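Long-range contacts in gram-negative insecticidal protein (Chromobacterium piscinae, PDB 6FBM), which is an insecticidal toxin of the MACPF and beta-tripod families and probably acts by forming pores in membranes: residues Y68-F73 with L130-L135; E53-T58 with L266-T271. All coordinates share one frame; numbering follows the deposited sequence.

Contact 1. Residues Y68-F73 with L130-L135; sequences YFHSDF and LWYISL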
# COMPACT_ATOMS: atom_id res chain seq x y z
N TYR A 68 -4.29 1.02 30.72
CA TYR A 68 -5.15 0.05 31.37
C TYR A 68 -6.07 -0.53 30.30
O TYR A 68 -7.10 0.03 29.97
CB TYR A 68 -5.91 0.63 32.59
CG TYR A 68 -6.73 -0.39 33.38
CD1 TYR A 68 -6.48 -1.79 33.29
CD2 TYR A 68 -7.78 0.02 34.20
CE1 TYR A 68 -7.25 -2.71 33.98
CE2 TYR A 68 -8.56 -0.89 34.90
CZ TYR A 68 -8.29 -2.26 34.79
OH TYR A 68 -9.05 -3.18 35.48
N PHE A 69 -5.67 -1.64 29.71
CA PHE A 69 -6.46 -2.25 28.65
C PHE A 69 -7.65 -2.96 29.29
O PHE A 69 -7.51 -4.08 29.77
CB PHE A 69 -5.57 -3.21 27.85
CG PHE A 69 -6.26 -3.78 26.63
CD1 PHE A 69 -7.28 -4.73 26.77
CD2 PHE A 69 -5.94 -3.34 25.34
CE1 PHE A 69 -7.96 -5.23 25.67
CE2 PHE A 69 -6.65 -3.81 24.24
CZ PHE A 69 -7.64 -4.77 24.40
N HIS A 70 -8.80 -2.30 29.30
CA HIS A 70 -10.02 -2.88 29.87
C HIS A 70 -11.30 -2.19 29.39
O HIS A 70 -11.24 -1.12 28.79
CB HIS A 70 -9.95 -2.92 31.42
CG HIS A 70 -10.32 -1.62 32.04
ND1 HIS A 70 -9.67 -0.44 31.74
CD2 HIS A 70 -11.38 -1.29 32.82
CE1 HIS A 70 -10.25 0.55 32.39
NE2 HIS A 70 -11.29 0.07 33.06
N SER A 71 -12.43 -2.82 29.71
CA SER A 71 -13.79 -2.37 29.35
C SER A 71 -14.55 -1.85 30.57
O SER A 71 -14.72 -2.57 31.54
CB SER A 71 -14.57 -3.52 28.72
OG SER A 71 -14.14 -3.72 27.40
N ASP A 72 -15.00 -0.59 30.50
CA ASP A 72 -15.92 -0.02 31.49
C ASP A 72 -17.30 -0.11 30.87
O ASP A 72 -17.53 0.33 29.74
CB ASP A 72 -15.58 1.44 31.87
CG ASP A 72 -14.36 1.53 32.82
OD1 ASP A 72 -14.26 0.64 33.70
OD2 ASP A 72 -13.50 2.49 32.71
N PHE A 73 -18.23 -0.68 31.62
CA PHE A 73 -19.61 -0.78 31.20
C PHE A 73 -20.45 0.17 32.06
O PHE A 73 -20.35 0.15 33.27
CB PHE A 73 -20.07 -2.21 31.37
CG PHE A 73 -21.43 -2.46 30.85
CD1 PHE A 73 -21.63 -2.74 29.51
CD2 PHE A 73 -22.54 -2.42 31.72
CE1 PHE A 73 -22.90 -2.96 29.02
CE2 PHE A 73 -23.82 -2.64 31.24
CZ PHE A 73 -24.01 -2.90 29.89
N LEU A 130 -7.87 2.10 26.34
CA LEU A 130 -6.50 1.66 26.15
C LEU A 130 -5.60 2.35 27.20
O LEU A 130 -4.79 1.70 27.85
CB LEU A 130 -6.04 1.97 24.72
CG LEU A 130 -6.96 1.38 23.64
CD1 LEU A 130 -6.57 1.91 22.29
CD2 LEU A 130 -6.97 -0.14 23.63
N TRP A 131 -5.73 3.67 27.33
CA TRP A 131 -5.01 4.41 28.35
C TRP A 131 -5.74 5.66 28.76
O TRP A 131 -6.69 6.07 28.10
CB TRP A 131 -3.60 4.77 27.86
CG TRP A 131 -3.58 5.41 26.55
CD1 TRP A 131 -3.73 6.72 26.30
CD2 TRP A 131 -3.37 4.77 25.29
NE1 TRP A 131 -3.60 6.97 24.93
CE2 TRP A 131 -3.34 5.78 24.31
CE3 TRP A 131 -3.10 3.46 24.91
CZ2 TRP A 131 -3.18 5.50 22.96
CZ3 TRP A 131 -2.92 3.18 23.59
CH2 TRP A 131 -2.96 4.19 22.62
N TYR A 132 -5.30 6.22 29.88
CA TYR A 132 -5.73 7.52 30.34
C TYR A 132 -4.56 8.46 30.12
O TYR A 132 -3.40 8.07 30.25
CB TYR A 132 -6.12 7.47 31.82
CG TYR A 132 -7.18 6.44 32.18
CD1 TYR A 132 -8.54 6.75 32.08
CD2 TYR A 132 -6.84 5.17 32.67
CE1 TYR A 132 -9.53 5.84 32.42
CE2 TYR A 132 -7.83 4.24 33.01
CZ TYR A 132 -9.18 4.57 32.88
OH TYR A 132 -10.22 3.67 33.20
N ILE A 133 -4.86 9.69 29.76
CA ILE A 133 -3.87 10.75 29.75
C ILE A 133 -4.39 11.75 30.77
O ILE A 133 -5.61 11.98 30.84
CB ILE A 133 -3.69 11.45 28.39
CG1 ILE A 133 -3.67 10.41 27.25
CG2 ILE A 133 -2.44 12.29 28.41
CD1 ILE A 133 -3.62 11.00 25.87
N SER A 134 -3.49 12.30 31.57
CA SER A 134 -3.88 13.29 32.57
C SER A 134 -2.87 14.41 32.61
O SER A 134 -1.70 14.21 32.32
CB SER A 134 -4.03 12.64 33.94
OG SER A 134 -2.82 12.02 34.32
N LEU A 135 -3.37 15.60 32.92
CA LEU A 135 -2.58 16.80 33.02
C LEU A 135 -2.24 17.11 34.48
O LEU A 135 -2.85 16.54 35.41
CB LEU A 135 -3.36 17.99 32.46
CG LEU A 135 -3.73 17.88 30.98
CD1 LEU A 135 -4.42 19.16 30.55
CD2 LEU A 135 -2.51 17.64 30.11

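Contact 2. Residues E53-T58 with L266-T271; sequences EGRSYT and LLDYAT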
# COMPACT_ATOMS: atom_id res chain seq x y z
N GLU A 53 1.78 -2.23 23.93
CA GLU A 53 1.54 -3.39 23.08
C GLU A 53 2.44 -3.44 21.87
O GLU A 53 1.97 -3.51 20.74
CB GLU A 53 0.08 -3.43 22.61
CG GLU A 53 -0.93 -3.80 23.69
CD GLU A 53 -2.24 -4.25 23.11
OE1 GLU A 53 -2.22 -4.90 22.03
OE2 GLU A 53 -3.29 -3.96 23.73
N GLY A 54 3.74 -3.36 22.11
CA GLY A 54 4.73 -3.52 21.09
C GLY A 54 5.06 -2.27 20.31
O GLY A 54 6.05 -2.25 19.60
N ARG A 55 4.26 -1.22 20.44
CA ARG A 55 4.49 -0.00 19.68
C ARG A 55 5.01 1.14 20.54
O ARG A 55 4.67 1.23 21.70
CB ARG A 55 3.21 0.45 19.00
CG ARG A 55 2.55 -0.61 18.17
CD ARG A 55 1.28 0.00 17.63
NE ARG A 55 0.45 -0.92 16.85
CZ ARG A 55 -0.57 -0.55 16.10
NH1 ARG A 55 -0.92 0.74 15.96
NH2 ARG A 55 -1.29 -1.46 15.46
N SER A 56 5.79 2.01 19.92
CA SER A 56 6.33 3.17 20.58
C SER A 56 5.50 4.40 20.33
O SER A 56 5.10 4.70 19.21
CB SER A 56 7.76 3.43 20.15
OG SER A 56 8.44 4.04 21.24
N TYR A 57 5.25 5.14 21.41
CA TYR A 57 4.47 6.36 21.31
C TYR A 57 5.20 7.45 22.04
O TYR A 57 5.90 7.20 23.00
CB TYR A 57 3.13 6.09 21.98
CG TYR A 57 2.22 5.18 21.18
CD1 TYR A 57 1.60 5.61 20.03
CD2 TYR A 57 2.02 3.89 21.56
CE1 TYR A 57 0.79 4.79 19.29
CE2 TYR A 57 1.20 3.02 20.82
CZ TYR A 57 0.63 3.46 19.67
OH TYR A 57 -0.17 2.59 18.97
N THR A 58 5.03 8.69 21.58
CA THR A 58 5.57 9.84 22.26
C THR A 58 4.45 10.77 22.70
O THR A 58 3.37 10.77 22.13
CB THR A 58 6.56 10.61 21.38
OG1 THR A 58 5.93 10.96 20.16
CG2 THR A 58 7.80 9.75 21.09
N LEU A 266 -9.06 -0.68 17.61
CA LEU A 266 -9.01 0.46 18.52
C LEU A 266 -7.66 1.11 18.64
O LEU A 266 -7.56 2.33 18.71
CB LEU A 266 -9.54 0.09 19.90
CG LEU A 266 -11.02 -0.23 19.90
CD1 LEU A 266 -11.40 -0.70 21.27
CD2 LEU A 266 -11.83 0.97 19.45
N LEU A 267 -6.59 0.31 18.61
CA LEU A 267 -5.26 0.88 18.72
C LEU A 267 -4.91 1.86 17.63
O LEU A 267 -4.17 2.82 17.86
CB LEU A 267 -4.19 -0.19 18.84
CG LEU A 267 -2.81 0.28 19.41
CD1 LEU A 267 -2.89 1.02 20.74
CD2 LEU A 267 -1.91 -0.93 19.53
N ASP A 268 -5.43 1.65 16.46
CA ASP A 268 -5.13 2.48 15.30
C ASP A 268 -6.10 3.64 15.19
O ASP A 268 -5.84 4.62 14.48
CB ASP A 268 -5.16 1.66 14.00
CG ASP A 268 -4.32 0.38 14.06
OD1 ASP A 268 -3.14 0.54 14.35
OD2 ASP A 268 -4.79 -0.76 13.84
N TYR A 269 -7.24 3.55 15.87
CA TYR A 269 -8.26 4.58 15.78
C TYR A 269 -8.64 5.17 17.12
O TYR A 269 -9.73 5.73 17.24
CB TYR A 269 -9.50 3.98 15.14
CG TYR A 269 -9.30 3.60 13.72
CD1 TYR A 269 -9.50 4.54 12.71
CD2 TYR A 269 -8.92 2.31 13.35
CE1 TYR A 269 -9.38 4.20 11.39
CE2 TYR A 269 -8.77 1.97 12.02
CZ TYR A 269 -9.03 2.91 11.04
OH TYR A 269 -8.92 2.59 9.70
N ALA A 270 -7.78 5.03 18.13
CA ALA A 270 -8.11 5.48 19.47
C ALA A 270 -8.27 6.98 19.55
O ALA A 270 -7.52 7.70 18.91
CB ALA A 270 -7.05 5.02 20.46
N THR A 271 -9.29 7.42 20.29
CA THR A 271 -9.50 8.83 20.61
C THR A 271 -9.97 8.95 22.04
O THR A 271 -10.23 7.97 22.70
CB THR A 271 -10.57 9.51 19.73
OG1 THR A 271 -11.85 8.94 20.01
CG2 THR A 271 -10.26 9.31 18.24

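Contact 1. Residues Y68-F73 with L130-L135
Tyr132 holds CG anti to its carbonyl carbon (chi1 -55°), and the ring beyond it reaches across to strand 68-73. His70 holds CG between its backbone N and carbonyl carbon (chi1 82°), and the two side chains cross at about a right angle. Tyr132 OH meets the edge of the imidazole in its plane, 3.2 Å from His70 CE1. Asp72 comes to the same hydroxyl tip to tip, with OD2 a loose 3.5 Å from Tyr132 OH. Tyr68 CB packs 4.1 Å from Tyr132 CE2.

The imidazole is fixed from its own strand. His70 ND1 gives a nearly straight hydrogen bond of 3.2 Å to Tyr68 O. Tyr68 O lies in the plane of the His70 ring, while ND1 stands above the carbonyl plane. His70 NE2 makes a weak bond to Asp72 OD1. One imidazole face is covered by Tyr68, whose CE2 sits over the ring centre.

Farther along, Tyr68 N bonds Leu130 O at 3.0 Å. Phe69 and Leu130 lie side by side and point the same way, with Phe69 CE2 3.7 Å from Leu130 CD2. The chain turns a corner at Leu130, and strand 131-134 runs at 117° to strand 68-73. Leu130 and Trp131 both face Val177. This is a classic beta bulge, set in the bent antiparallel sheet characteristic of MACPF domains.

Contact 2. Residues E53-T58 with L266-T271
Leu267 fills the tight part of this contact, between Arg55 and Tyr57. Its CG is anti to the backbone N (chi1 -162°), and its methyls separate toward the two partners. CD2 lies over one face of the Arg55 guanidinium, offset toward the rim and 3.6 Å from Arg55 NE. Arg55 and Leu267 reach toward each other tip to tip. On the Tyr57 side, Leu267 CG is 3.5 Å from Tyr57 OH, and CD1 also touches that oxygen.

Asp268 meets the guanidinium at its edge. Arg55 NH1 and NH2 both donate to Asp268 OD1, at 2.7 Å and 2.9 Å, in a salt bridge. OD1 is less surely placed, so these lengths are doubtful. Asp268 also packs on Leu47 of the second subunit, and Ser56 OG bonds Arg55 NH1 of that subunit. The looser side is at exposed Glu53. Toward Leu267 it offers its aliphatic part, with Glu53 CB 4.4 Å from Leu267 CD2.

The guanidinium thus takes a methyl on its face and a carboxylate at its edge. That chemistry suggests a mixed join, its ionic half less certain, between hairpin 47-60 and the end of helix 255-269, at the interface with the second subunit.

In the fold
Contact 1 joins two strands of the main MACPF sheet and is partly buried. Contact 2 lies at the surface and joins a separate two-stranded hairpin to a helix end. Their centres are about 12 Å apart. Contact 1 combines one backbone bond with aromatic and polar side chains, while contact 2 relies on side chains alone, a leucine and a charged pair. They meet where Phe69 CD2 lies 3.2 Å from Glu53 OE2, where Trp131 CZ3 packs 3.6 Å from Leu267 CD1, and where Leu130 CD1 touches Ala270 CB. Strand 55-60 leads into strand 64-78, so the first segments of both contacts are neighbours in sequence. The second subunit reaches contact 2 but not contact 1.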